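Local coordinates for type II restriction enzyme SfiI (PDB 2EZV), which recognises the double-stranded DNA sequence 5'-GGCCN(5)GGCC-3' as a tetramer and cleaves it within the unspecified spacer, leaving 5'-phosphates, at residues Gln3-Leu8 against His188-Gln193; Glu12-Glu17 against Cys230-Gln235; Lys18-Thr23 against Arg84-Pro89. One frame throughout, in Å; residues are numbered along the deposited sequence.

Interaction 1 of 3, residues Gln3-Leu8 against His188-Gln193; sequences QDYREL and HARLKQ
Arg190 reaches across to the carbonyl oxygen of Leu8 and holds it end-on, with both terminal nitrogens on the one atom. NH1 of Arg190 lies 2.9 Å from Leu8 O, and NH2 lies equally near; both bonds are bent, about 145° at the hydrogen. Leu8 O sits in the guanidinium plane. Seen from the carbonyl, NH2 arrives nearly along the C=O axis while NH1 stands above the carbonyl plane. Two further carbonyls come near without bonding: Tyr5 O close to the guanidinium edge and Arg6 O over one face, so three backbone oxygens lie close to the positive group and would probably steady its charge. Tyr5 O has its own donor, the backbone N of Leu8.

Tyr5 to Glu7 form a short 3-10 turn ahead of helix 10-41, which meets the loop that follows strand 176-186 of the mixed sheet in this PD-(D/E)XK-clan nuclease. Asp4 opens it as an Asx turn: its OD1 takes the backbone N of Arg6 on the anti lone pair and NE of Arg6 on the syn one. NH2 of Arg6 completes a side-on salt bridge to Asp4 OD2 at 2.6 Å, a nearly straight bond.

On the other side, His188 ND1 accepts the backbone N of Arg190 in a straight bond of 2.9 Å, close to the imidazole plane, and its NE2 is bonded to Pro140 O. Both ring nitrogens are thus engaged, and the imidazole is held against rotation. Tyr5 CE1 touches it at His188 CE1, 3.6 Å away, with the two ring planes inclined at 59°. Arg190 runs past Tyr5 in the opposite direction, its CD 3.7 Å from Tyr5 CE1, and the bend at chi3 (64°) turns NE aside.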
loop_
_atom_site.group_PDB
_atom_site.type_symbol
_atom_site.label_atom_id
_atom_site.label_comp_id
_atom_site.label_asym_id
_atom_site.label_seq_id
_atom_site.Cartn_x
_atom_site.Cartn_y
_atom_site.Cartn_z
ATOM N N GLN D 3 15.210 -16.883 13.725
ATOM C CA GLN D 3 14.559 -15.581 13.820
ATOM C C GLN D 3 15.645 -14.585 14.237
ATOM O O GLN D 3 15.609 -13.415 13.866
ATOM C CB GLN D 3 13.446 -15.575 14.872
ATOM C CG GLN D 3 12.154 -16.279 14.473
ATOM C CD GLN D 3 10.998 -15.899 15.392
ATOM O OE1 GLN D 3 11.086 -16.049 16.611
ATOM N NE2 GLN D 3 9.909 -15.396 14.807
ATOM N N ASP D 4 16.612 -15.074 15.011
ATOM C CA ASP D 4 17.724 -14.261 15.497
ATOM C C ASP D 4 18.868 -14.384 14.493
ATOM O O ASP D 4 19.466 -15.446 14.345
ATOM C CB ASP D 4 18.184 -14.784 16.861
ATOM C CG ASP D 4 19.094 -13.814 17.588
ATOM O OD1 ASP D 4 20.049 -13.303 16.970
ATOM O OD2 ASP D 4 18.852 -13.573 18.787
ATOM N N TYR D 5 19.181 -13.296 13.807
ATOM C CA TYR D 5 20.238 -13.328 12.812
ATOM C C TYR D 5 21.593 -13.774 13.372
ATOM O O TYR D 5 22.420 -14.307 12.638
ATOM C CB TYR D 5 20.367 -11.961 12.158
ATOM C CG TYR D 5 21.185 -10.976 12.949
ATOM C CD1 TYR D 5 22.532 -10.767 12.648
ATOM C CD2 TYR D 5 20.624 -10.262 14.008
ATOM C CE1 TYR D 5 23.298 -9.871 13.376
ATOM C CE2 TYR D 5 21.385 -9.363 14.750
ATOM C CZ TYR D 5 22.721 -9.177 14.424
ATOM O OH TYR D 5 23.488 -8.307 15.146
ATOM N N ARG D 6 21.827 -13.560 14.664
ATOM C CA ARG D 6 23.098 -13.964 15.258
ATOM C C ARG D 6 23.286 -15.480 15.200
ATOM O O ARG D 6 24.410 -15.968 15.184
ATOM C CB ARG D 6 23.193 -13.455 16.703
ATOM C CG ARG D 6 23.365 -11.935 16.792
ATOM C CD ARG D 6 23.101 -11.385 18.184
ATOM N NE ARG D 6 21.780 -11.751 18.676
ATOM C CZ ARG D 6 21.233 -11.264 19.785
ATOM N NH1 ARG D 6 21.895 -10.378 20.522
ATOM N NH2 ARG D 6 20.026 -11.670 20.166
ATOM N N GLU D 7 22.188 -16.224 15.149
ATOM C CA GLU D 7 22.285 -17.669 15.070
ATOM C C GLU D 7 22.564 -18.106 13.636
ATOM O O GLU D 7 22.717 -19.297 13.365
ATOM C CB GLU D 7 20.994 -18.322 15.532
ATOM C CG GLU D 7 20.506 -17.862 16.863
ATOM C CD GLU D 7 19.300 -18.647 17.296
ATOM O OE1 GLU D 7 18.524 -19.068 16.406
ATOM O OE2 GLU D 7 19.125 -18.836 18.519
ATOM N N LEU D 8 22.591 -17.157 12.706
ATOM C CA LEU D 8 22.882 -17.496 11.317
ATOM C C LEU D 8 24.387 -17.590 11.177
ATOM O O LEU D 8 25.124 -16.906 11.886
ATOM C CB LEU D 8 22.379 -16.414 10.352
ATOM C CG LEU D 8 20.876 -16.214 10.162
ATOM C CD1 LEU D 8 20.642 -15.240 9.009
ATOM C CD2 LEU D 8 20.220 -17.545 9.863
ATOM N N HIS D 188 27.727 -6.570 6.977
ATOM C CA HIS D 188 27.334 -6.355 8.358
ATOM C C HIS D 188 28.558 -6.472 9.273
ATOM O O HIS D 188 29.541 -7.147 8.946
ATOM C CB HIS D 188 26.273 -7.393 8.740
ATOM C CG HIS D 188 25.714 -7.217 10.116
ATOM N ND1 HIS D 188 26.388 -7.613 11.251
ATOM C CD2 HIS D 188 24.537 -6.700 10.539
ATOM C CE1 HIS D 188 25.650 -7.350 12.315
ATOM N NE2 HIS D 188 24.522 -6.794 11.910
ATOM N N ALA D 189 28.491 -5.804 10.419
ATOM C CA ALA D 189 29.574 -5.824 11.390
ATOM C C ALA D 189 30.100 -7.242 11.648
ATOM O O ALA D 189 31.309 -7.456 11.695
ATOM C CB ALA D 189 29.098 -5.193 12.701
ATOM N N ARG D 190 29.194 -8.204 11.809
ATOM C CA ARG D 190 29.575 -9.594 12.071
ATOM C C ARG D 190 30.569 -10.160 11.068
ATOM O O ARG D 190 31.204 -11.185 11.336
ATOM C CB ARG D 190 28.353 -10.511 12.065
ATOM C CG ARG D 190 27.550 -10.557 13.348
ATOM C CD ARG D 190 26.525 -11.682 13.238
ATOM N NE ARG D 190 27.191 -12.972 13.134
ATOM C CZ ARG D 190 26.604 -14.100 12.751
ATOM N NH1 ARG D 190 25.321 -14.113 12.419
ATOM N NH2 ARG D 190 27.304 -15.226 12.705
ATOM N N LEU D 191 30.691 -9.497 9.920
ATOM C CA LEU D 191 31.571 -9.940 8.848
ATOM C C LEU D 191 32.923 -9.229 8.796
ATOM O O LEU D 191 33.646 -9.340 7.803
ATOM C CB LEU D 191 30.855 -9.764 7.505
ATOM C CG LEU D 191 29.554 -10.558 7.359
ATOM C CD1 LEU D 191 28.766 -10.069 6.154
ATOM C CD2 LEU D 191 29.888 -12.034 7.235
ATOM N N LYS D 192 33.272 -8.513 9.860
ATOM C CA LYS D 192 34.538 -7.788 9.892
ATOM C C LYS D 192 35.758 -8.662 9.609
ATOM O O LYS D 192 36.567 -8.330 8.747
ATOM C CB LYS D 192 34.719 -7.072 11.237
ATOM C CG LYS D 192 36.035 -6.329 11.326
ATOM C CD LYS D 192 36.059 -5.332 12.468
ATOM C CE LYS D 192 37.423 -4.665 12.545
ATOM N NZ LYS D 192 37.878 -4.149 11.216
ATOM N N GLN D 193 35.888 -9.775 10.327
ATOM C CA GLN D 193 37.025 -10.669 10.135
ATOM C C GLN D 193 37.214 -11.055 8.663
ATOM O O GLN D 193 38.347 -11.216 8.196
ATOM C CB GLN D 193 36.854 -11.923 10.994
#

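Interaction 2 of 3, residues Glu12-Glu17 against Cys230-Gln235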
loop_
_atom_site.group_PDB
_atom_site.type_symbol
_atom_site.label_atom_id
_atom_site.label_comp_id
_atom_site.label_asym_id
_atom_site.label_seq_id
_atom_site.Cartn_x
_atom_site.Cartn_y
_atom_site.Cartn_z
ATOM N N GLU D 12 25.324 -17.609 5.581
ATOM C CA GLU D 12 23.890 -17.376 5.478
ATOM C C GLU D 12 23.591 -15.892 5.623
ATOM O O GLU D 12 22.697 -15.367 4.957
ATOM C CB GLU D 12 23.153 -18.190 6.545
ATOM C CG GLU D 12 23.520 -19.668 6.490
ATOM C CD GLU D 12 22.988 -20.468 7.663
ATOM O OE1 GLU D 12 22.973 -19.950 8.802
ATOM O OE2 GLU D 12 22.603 -21.628 7.444
ATOM N N LEU D 13 24.352 -15.218 6.483
ATOM C CA LEU D 13 24.182 -13.784 6.692
ATOM C C LEU D 13 24.472 -13.023 5.402
ATOM O O LEU D 13 23.714 -12.141 5.015
ATOM C CB LEU D 13 25.107 -13.284 7.804
ATOM C CG LEU D 13 25.057 -11.776 8.058
ATOM C CD1 LEU D 13 23.617 -11.362 8.302
ATOM C CD2 LEU D 13 25.926 -11.408 9.249
ATOM N N GLU D 14 25.564 -13.365 4.729
ATOM C CA GLU D 14 25.907 -12.686 3.475
ATOM C C GLU D 14 24.809 -12.960 2.452
ATOM O O GLU D 14 24.469 -12.110 1.627
ATOM C CB GLU D 14 27.245 -13.195 2.919
ATOM C CG GLU D 14 28.453 -12.963 3.822
ATOM C CD GLU D 14 29.731 -12.782 3.029
ATOM O OE1 GLU D 14 30.758 -13.410 3.375
ATOM O OE2 GLU D 14 29.713 -11.998 2.053
ATOM N N SER D 15 24.261 -14.164 2.520
ATOM C CA SER D 15 23.209 -14.581 1.619
ATOM C C SER D 15 21.985 -13.678 1.714
ATOM O O SER D 15 21.391 -13.330 0.692
ATOM C CB SER D 15 22.818 -16.031 1.920
ATOM O OG SER D 15 21.794 -16.467 1.053
ATOM N N VAL D 16 21.603 -13.293 2.929
ATOM C CA VAL D 16 20.439 -12.430 3.069
ATOM C C VAL D 16 20.756 -11.026 2.582
ATOM O O VAL D 16 19.859 -10.299 2.145
ATOM C CB VAL D 16 19.916 -12.334 4.533
ATOM C CG1 VAL D 16 20.347 -13.541 5.327
ATOM C CG2 VAL D 16 20.360 -11.052 5.163
ATOM N N GLU D 17 22.021 -10.629 2.666
ATOM C CA GLU D 17 22.376 -9.296 2.194
ATOM C C GLU D 17 22.304 -9.350 0.676
ATOM O O GLU D 17 21.847 -8.414 0.024
ATOM C CB GLU D 17 23.775 -8.887 2.673
ATOM C CG GLU D 17 23.789 -8.374 4.108
ATOM C CD GLU D 17 25.180 -8.003 4.623
ATOM O OE1 GLU D 17 25.268 -7.440 5.734
ATOM O OE2 GLU D 17 26.187 -8.273 3.935
ATOM N N CYS D 230 34.439 -9.190 -3.019
ATOM C CA CYS D 230 33.195 -9.913 -3.262
ATOM C C CYS D 230 32.451 -9.244 -4.417
ATOM O O CYS D 230 31.786 -8.225 -4.240
ATOM C CB CYS D 230 32.329 -9.896 -1.999
ATOM S SG CYS D 230 30.822 -10.892 -2.088
ATOM N N PRO D 231 32.551 -9.823 -5.621
ATOM C CA PRO D 231 31.911 -9.310 -6.834
ATOM C C PRO D 231 30.464 -8.831 -6.736
ATOM O O PRO D 231 30.149 -7.735 -7.205
ATOM C CB PRO D 231 32.067 -10.470 -7.818
ATOM C CG PRO D 231 33.374 -11.063 -7.416
ATOM C CD PRO D 231 33.270 -11.080 -5.904
ATOM N N TRP D 232 29.580 -9.633 -6.139
ATOM C CA TRP D 232 28.176 -9.237 -6.071
ATOM C C TRP D 232 27.870 -8.047 -5.188
ATOM O O TRP D 232 26.805 -7.456 -5.302
ATOM C CB TRP D 232 27.273 -10.414 -5.672
ATOM C CG TRP D 232 27.501 -10.982 -4.305
ATOM C CD1 TRP D 232 28.205 -12.105 -3.999
ATOM C CD2 TRP D 232 26.988 -10.478 -3.063
ATOM N NE1 TRP D 232 28.161 -12.338 -2.645
ATOM C CE2 TRP D 232 27.422 -11.355 -2.046
ATOM C CE3 TRP D 232 26.206 -9.372 -2.710
ATOM C CZ2 TRP D 232 27.098 -11.161 -0.696
ATOM C CZ3 TRP D 232 25.884 -9.177 -1.366
ATOM C CH2 TRP D 232 26.332 -10.069 -0.377
ATOM N N ARG D 233 28.794 -7.685 -4.309
ATOM C CA ARG D 233 28.562 -6.543 -3.436
ATOM C C ARG D 233 28.661 -5.209 -4.167
ATOM O O ARG D 233 28.450 -4.159 -3.575
ATOM C CB ARG D 233 29.527 -6.568 -2.254
ATOM C CG ARG D 233 29.127 -7.575 -1.193
ATOM C CD ARG D 233 30.015 -7.499 0.035
ATOM N NE ARG D 233 29.597 -8.471 1.038
ATOM C CZ ARG D 233 28.561 -8.315 1.858
ATOM N NH1 ARG D 233 27.828 -7.217 1.808
ATOM N NH2 ARG D 233 28.251 -9.272 2.723
ATOM N N LEU D 234 28.984 -5.254 -5.452
ATOM C CA LEU D 234 29.085 -4.048 -6.263
ATOM C C LEU D 234 28.344 -4.291 -7.573
ATOM O O LEU D 234 28.776 -5.088 -8.407
ATOM C CB LEU D 234 30.555 -3.712 -6.537
ATOM C CG LEU D 234 30.958 -2.408 -7.248
ATOM C CD1 LEU D 234 30.727 -2.532 -8.735
ATOM C CD2 LEU D 234 30.190 -1.233 -6.669
ATOM N N GLN D 235 27.215 -3.612 -7.739
ATOM C CA GLN D 235 26.413 -3.748 -8.948
ATOM C C GLN D 235 26.440 -2.444 -9.738
ATOM O O GLN D 235 26.681 -1.373 -9.187
ATOM C CB GLN D 235 24.969 -4.098 -8.594
ATOM C CG GLN D 235 24.798 -5.396 -7.835
ATOM C CD GLN D 235 25.311 -6.597 -8.600
ATOM O OE1 GLN D 235 25.119 -6.707 -9.806
ATOM N NE2 GLN D 235 25.956 -7.520 -7.890
#
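Arg233 sends its guanidinium into the acidic side of helix 10-41, where Glu14 and Glu17, one turn apart, share it in a buried salt-bridge network. The arginine comes from the 3-10 turn that joins the end of helix 223-229 to strand 234-238, so the network pins the N-terminal helix to the approach to a sheet strand. Arg233 is extended from CG to NE and then turns at chi4 (-78°), which sets CZ off the line of the chain. Glu17, also extended beyond CG, is gripped end-on through a single oxygen: OE2 lies 2.6 Å from Arg233 NH2 and 2.9 Å from NH1. That oxygen is in the guanidinium plane, yet the carboxylate stands almost perpendicular to it, at 88°. Glu14 crosses the arginine at about a right angle, and its carboxylate is much less inclined to the guanidinium. Its OE2 takes the longer bond, 3.2 Å from Arg233 NH2, which meets it from above the carboxylate plane.

Several polar atoms have further partners: Tyr195 OH bonds both Glu14 OE2 and Arg233 NE, Arg194 pairs with Glu14 OE1, Ser185 O receives Arg233 NH1, and Glu17 OE1 takes a weak bond from His188 N.

Trp232 is folded back by its first torsion, CG lying between the backbone N and the carbonyl carbon (chi1 64°). The six-membered end of the indole lies over one face of the guanidinium and beside the helix backbone. CH2 of Trp232 lies 3.6 Å above the centre of the Arg233 guanidinium and, on the helix, 3.4 Å from Glu14 O.

Interaction 3 of 3, residues Lys18-Thr23 against Arg84-Pro89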
loop_
_atom_site.group_PDB
_atom_site.type_symbol
_atom_site.label_atom_id
_atom_site.label_comp_id
_atom_site.label_asym_id
_atom_site.label_seq_id
_atom_site.Cartn_x
_atom_site.Cartn_y
_atom_site.Cartn_z
ATOM N N LYS D 18 22.718 -10.482 0.125
ATOM C CA LYS D 18 22.699 -10.663 -1.317
ATOM C C LYS D 18 21.284 -10.603 -1.892
ATOM O O LYS D 18 21.059 -9.934 -2.894
ATOM C CB LYS D 18 23.346 -11.997 -1.692
ATOM C CG LYS D 18 23.683 -12.129 -3.165
ATOM C CD LYS D 18 24.277 -13.495 -3.427
ATOM C CE LYS D 18 24.783 -13.638 -4.844
ATOM N NZ LYS D 18 25.305 -15.019 -5.102
ATOM N N GLN D 19 20.326 -11.288 -1.265
ATOM C CA GLN D 19 18.965 -11.249 -1.796
ATOM C C GLN D 19 18.325 -9.886 -1.541
ATOM O O GLN D 19 17.440 -9.458 -2.278
ATOM C CB GLN D 19 18.097 -12.396 -1.237
ATOM C CG GLN D 19 17.617 -12.272 0.201
ATOM C CD GLN D 19 16.689 -13.424 0.597
ATOM O OE1 GLN D 19 17.085 -14.583 0.569
ATOM N NE2 GLN D 19 15.457 -13.100 0.966
ATOM N N THR D 20 18.783 -9.194 -0.505
ATOM C CA THR D 20 18.268 -7.856 -0.216
ATOM C C THR D 20 18.741 -6.967 -1.369
ATOM O O THR D 20 17.963 -6.230 -1.970
ATOM C CB THR D 20 18.832 -7.307 1.100
ATOM O OG1 THR D 20 18.303 -8.062 2.194
ATOM C CG2 THR D 20 18.474 -5.835 1.278
ATOM N N LEU D 21 20.023 -7.082 -1.697
ATOM C CA LEU D 21 20.609 -6.295 -2.768
ATOM C C LEU D 21 19.949 -6.603 -4.111
ATOM O O LEU D 21 19.570 -5.686 -4.849
ATOM C CB LEU D 21 22.110 -6.564 -2.833
ATOM C CG LEU D 21 23.027 -5.644 -3.651
ATOM C CD1 LEU D 21 23.476 -6.364 -4.887
ATOM C CD2 LEU D 21 22.329 -4.353 -3.998
ATOM N N ARG D 22 19.803 -7.891 -4.419
ATOM C CA ARG D 22 19.196 -8.313 -5.678
ATOM C C ARG D 22 17.821 -7.689 -5.891
ATOM O O ARG D 22 17.519 -7.194 -6.976
ATOM C CB ARG D 22 19.072 -9.841 -5.735
ATOM C CG ARG D 22 18.560 -10.342 -7.073
ATOM C CD ARG D 22 19.507 -9.921 -8.202
ATOM N NE ARG D 22 19.001 -10.264 -9.530
ATOM C CZ ARG D 22 18.000 -9.632 -10.138
ATOM N NH1 ARG D 22 17.388 -8.618 -9.536
ATOM N NH2 ARG D 22 17.615 -10.005 -11.357
ATOM N N THR D 23 16.991 -7.724 -4.851
ATOM C CA THR D 23 15.643 -7.155 -4.902
ATOM C C THR D 23 15.709 -5.670 -5.261
ATOM O O THR D 23 14.967 -5.181 -6.120
ATOM C CB THR D 23 14.942 -7.307 -3.536
ATOM O OG1 THR D 23 14.929 -8.688 -3.162
ATOM C CG2 THR D 23 13.521 -6.796 -3.595
ATOM N N ARG D 84 11.210 -4.345 8.619
ATOM C CA ARG D 84 10.325 -5.294 7.957
ATOM C C ARG D 84 10.753 -6.744 8.179
ATOM O O ARG D 84 11.800 -7.005 8.751
ATOM C CB ARG D 84 10.368 -5.017 6.453
ATOM C CG ARG D 84 11.772 -5.292 5.890
ATOM C CD ARG D 84 11.996 -4.888 4.448
ATOM N NE ARG D 84 13.251 -5.479 3.981
ATOM C CZ ARG D 84 13.754 -5.355 2.752
ATOM N NH1 ARG D 84 13.124 -4.641 1.834
ATOM N NH2 ARG D 84 14.874 -5.993 2.430
ATOM N N TRP D 85 9.926 -7.679 7.716
ATOM C CA TRP D 85 10.232 -9.105 7.802
ATOM C C TRP D 85 10.757 -9.499 6.425
ATOM O O TRP D 85 10.146 -9.178 5.404
ATOM C CB TRP D 85 8.980 -9.947 8.082
ATOM C CG TRP D 85 8.403 -9.827 9.451
ATOM C CD1 TRP D 85 7.270 -9.163 9.804
ATOM C CD2 TRP D 85 8.875 -10.477 10.639
ATOM N NE1 TRP D 85 6.994 -9.367 11.137
ATOM C CE2 TRP D 85 7.962 -10.171 11.673
ATOM C CE3 TRP D 85 9.977 -11.298 10.927
ATOM C CZ2 TRP D 85 8.113 -10.658 12.978
ATOM C CZ3 TRP D 85 10.127 -11.783 12.228
ATOM C CH2 TRP D 85 9.197 -11.460 13.235
ATOM N N LEU D 86 11.888 -10.186 6.392
ATOM C CA LEU D 86 12.442 -10.612 5.127
ATOM C C LEU D 86 12.317 -12.129 5.013
ATOM O O LEU D 86 13.022 -12.875 5.691
ATOM C CB LEU D 86 13.913 -10.205 5.030
ATOM C CG LEU D 86 14.646 -10.586 3.735
ATOM C CD1 LEU D 86 14.007 -9.841 2.565
ATOM C CD2 LEU D 86 16.136 -10.244 3.847
ATOM N N PRO D 87 11.400 -12.608 4.164
ATOM C CA PRO D 87 11.274 -14.063 4.038
ATOM C C PRO D 87 12.494 -14.672 3.356
ATOM O O PRO D 87 13.049 -14.088 2.428
ATOM C CB PRO D 87 9.995 -14.234 3.218
ATOM C CG PRO D 87 9.922 -12.989 2.417
ATOM C CD PRO D 87 10.367 -11.909 3.381
ATOM N N SER D 88 12.922 -15.834 3.830
ATOM C CA SER D 88 14.070 -16.509 3.240
ATOM C C SER D 88 14.121 -17.941 3.744
ATOM O O SER D 88 13.418 -18.305 4.669
ATOM C CB SER D 88 15.375 -15.798 3.618
ATOM O OG SER D 88 15.794 -16.170 4.913
ATOM N N PRO D 89 14.967 -18.774 3.141
ATOM C CA PRO D 89 15.021 -20.154 3.618
ATOM C C PRO D 89 15.708 -20.269 4.970
ATOM O O PRO D 89 15.592 -21.285 5.643
ATOM C CB PRO D 89 15.765 -20.873 2.495
ATOM C CG PRO D 89 16.669 -19.809 1.974
ATOM C CD PRO D 89 15.792 -18.595 1.935
#
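Gln19 leans from the helix onto the last residue of strand 80-86 and the loop that follows it, its amide turned so that NE2 faces the carbonyl of Pro87 while OE1 lies by Ser88. CG sits between the backbone N and the carbonyl carbon (chi1 75°), and beyond it the chain is extended. The bond from Gln19 NE2 to Pro87 O measures 3.0 Å, a somewhat bent bond (140° at the hydrogen) with the oxygen near the amide plane. On the other branch, Gln19 OE1 is 3.7 Å from Ser88 CB. NE2 also rests on the Leu86 side chain, 3.8 Å from its CG. An alanine here would probably leave Pro87 O without this donor and open a gap beside Leu86 and Ser88.

Next along the helix, Thr20 meets Leu86 and Arg84 obliquely; its nearest approach to Leu86 is through OG1, 3.5 Å from Leu86 CD2, and to Arg84 through CG2, 3.8 Å from Arg84 NH2. The threonine hydroxyl is bonded to Val16 O and Gln95 NE2, whereas the guanidinium is held by Glu66 and Gln95.

Helix 18-23 and strand 84-86 run at 108° to one another, their axes 11.7 Å apart at closest. The helix lies over strands 80-86 and 93-104, which pair antiparallel; Thr20 also touches strand 151-167, and Gln19 packs on Pro89 of the second subunit.

In the fold
Helix 10-41 ties the three sites together. Interaction 1 belongs to the loop just before it, and interactions 2 and 3 use successive turns of it. Their centres lie 11 Å apart; interaction 1 is about 13 Å and 15 Å from them respectively. Along the chain, interactions 1 and 2 cross, while interaction 3 is nested inside the loops closed by both. The first two touch where Leu191 packs on Glu14 and Arg233; Trp232 reaches Lys18 of the third. Interactions 2 and 3 join the N-terminal region to the mixed sheet, interaction 1 to the loop after strand 176-186, all 14 to 18 Å from the DNA at nearest atoms; interaction 3 lies most within reach of the second subunit.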